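Local coordinates for purine nucleoside phosphorylase (Thermus thermophilus, PDB 1ODK), which probably catalyses the phosphorolysis of purine nucleosides, releasing the free base and the corresponding pentose 1-phosphate, at residues B[106-111]-B[126-130]. Residues are numbered along the deposited sequence; the frame is centred on the assembly and turned at random.
Sequences AQGAVP and APVPD
This is a buried contact between a sheet strand and an irregular segment, at a subunit interface of the hexamer. It lies at the bend between strands 103-106 and 108-112 in the mixed sheet of the phosphorylase-superfamily alpha/beta fold. Segment 126-130 returns after helix 114-120 and runs antiparallel to segment 106-111, then leads into helix 131-144, which Asp130 N-caps through OD2 to Val133 N. The chain of 106-111 bends at Gln107 (phi/psi -79/-26). Ala106 pairs with Ala198 of strand 195-205, while Gly108 and Val110 pair with strand 152-156. Gly108 is fully extended (-171/171). Its CA lies 4.3 Å from Val128 CA, and Ala109 CA lies 5.4 Å from Pro127 CA. One hydrogen bond joins the segments: Ala109 N donates to Pro127 O at 3.0 Å (157°). The same carbonyl oxygen is 3.3 Å from Gly108 CA; a beta carbon on Gly108 would also be only 3.3 Å from it. Gln107 O meets Pro129 CD at 3.1 Å, and Ala106 O meets Pro129 CG at 3.5 Å. At the other end, the rings of Pro111 and Pro127 touch, CD to CD 3.7 Å. Ala109 CB is 4.4 Å from Pro127 CB. Gln107 CB points away from 126-130. With chi1 and chi2 both t, its NE2 hydrogen-bonds to Pro129 O and its OE1 to Arg190 NH2, both of the second subunit, whose Gln107 returns the bond to Pro129 O. Pro127 and Pro129 have no backbone NH to give, so the antiparallel pairing cannot continue as a regular ladder: a single hydrogen bond sets the register, and proline rings make most of the remaining packing.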
# COMPACT_ATOMS: atom_id res chain seq x y z
N ALA B 106 -3.10 -11.58 -26.17
CA ALA B 106 -2.86 -11.37 -24.75
C ALA B 106 -2.93 -12.61 -23.88
O ALA B 106 -4.00 -13.16 -23.64
CB ALA B 106 -3.83 -10.30 -24.22
N GLN B 107 -1.77 -13.04 -23.40
CA GLN B 107 -1.70 -14.21 -22.53
C GLN B 107 -2.13 -13.81 -21.12
O GLN B 107 -2.60 -14.64 -20.34
CB GLN B 107 -0.26 -14.76 -22.52
CG GLN B 107 -0.00 -15.78 -21.42
CD GLN B 107 1.43 -16.27 -21.41
OE1 GLN B 107 2.36 -15.52 -21.72
NE2 GLN B 107 1.62 -17.53 -21.03
N GLY B 108 -1.96 -12.53 -20.81
CA GLY B 108 -2.34 -12.02 -19.51
C GLY B 108 -2.24 -10.51 -19.54
O GLY B 108 -1.74 -9.94 -20.51
N ALA B 109 -2.73 -9.85 -18.50
CA ALA B 109 -2.67 -8.39 -18.44
C ALA B 109 -2.25 -7.89 -17.07
O ALA B 109 -2.91 -8.16 -16.08
CB ALA B 109 -4.03 -7.81 -18.81
N VAL B 110 -1.13 -7.17 -17.02
CA VAL B 110 -0.66 -6.61 -15.75
C VAL B 110 -1.71 -5.59 -15.34
O VAL B 110 -2.02 -4.68 -16.10
CB VAL B 110 0.72 -5.93 -15.92
CG1 VAL B 110 1.12 -5.21 -14.64
CG2 VAL B 110 1.77 -6.98 -16.27
N PRO B 111 -2.30 -5.75 -14.14
CA PRO B 111 -3.33 -4.82 -13.69
C PRO B 111 -2.83 -3.51 -13.08
O PRO B 111 -2.69 -3.40 -11.86
CB PRO B 111 -4.13 -5.65 -12.71
CG PRO B 111 -3.06 -6.46 -12.03
CD PRO B 111 -2.11 -6.85 -13.17
N ALA B 126 -3.71 -12.10 -11.06
CA ALA B 126 -3.08 -12.34 -12.35
C ALA B 126 -4.18 -12.42 -13.40
O ALA B 126 -4.69 -13.50 -13.69
CB ALA B 126 -2.27 -13.64 -12.32
N PRO B 127 -4.58 -11.27 -13.97
CA PRO B 127 -5.64 -11.26 -14.99
C PRO B 127 -5.23 -12.08 -16.20
O PRO B 127 -4.22 -11.78 -16.83
CB PRO B 127 -5.78 -9.78 -15.34
CG PRO B 127 -5.32 -9.07 -14.07
CD PRO B 127 -4.13 -9.91 -13.66
N VAL B 128 -6.00 -13.12 -16.51
CA VAL B 128 -5.73 -13.97 -17.66
C VAL B 128 -7.02 -14.28 -18.42
O VAL B 128 -8.11 -14.30 -17.85
CB VAL B 128 -5.07 -15.32 -17.25
CG1 VAL B 128 -3.66 -15.07 -16.74
CG2 VAL B 128 -5.90 -16.01 -16.19
N PRO B 129 -6.92 -14.51 -19.73
CA PRO B 129 -8.10 -14.81 -20.54
C PRO B 129 -8.59 -16.22 -20.25
O PRO B 129 -7.96 -16.97 -19.49
CB PRO B 129 -7.57 -14.68 -21.97
CG PRO B 129 -6.15 -15.19 -21.82
CD PRO B 129 -5.70 -14.48 -20.56
N ASP B 130 -9.73 -16.59 -20.83
CA ASP B 130 -10.24 -17.94 -20.66
C ASP B 130 -9.21 -18.79 -21.41
O ASP B 130 -8.78 -18.42 -22.50
CB ASP B 130 -11.60 -18.09 -21.32
CG ASP B 130 -12.03 -19.54 -21.42
OD1 ASP B 130 -12.34 -20.13 -20.37
OD2 ASP B 130 -12.02 -20.07 -22.55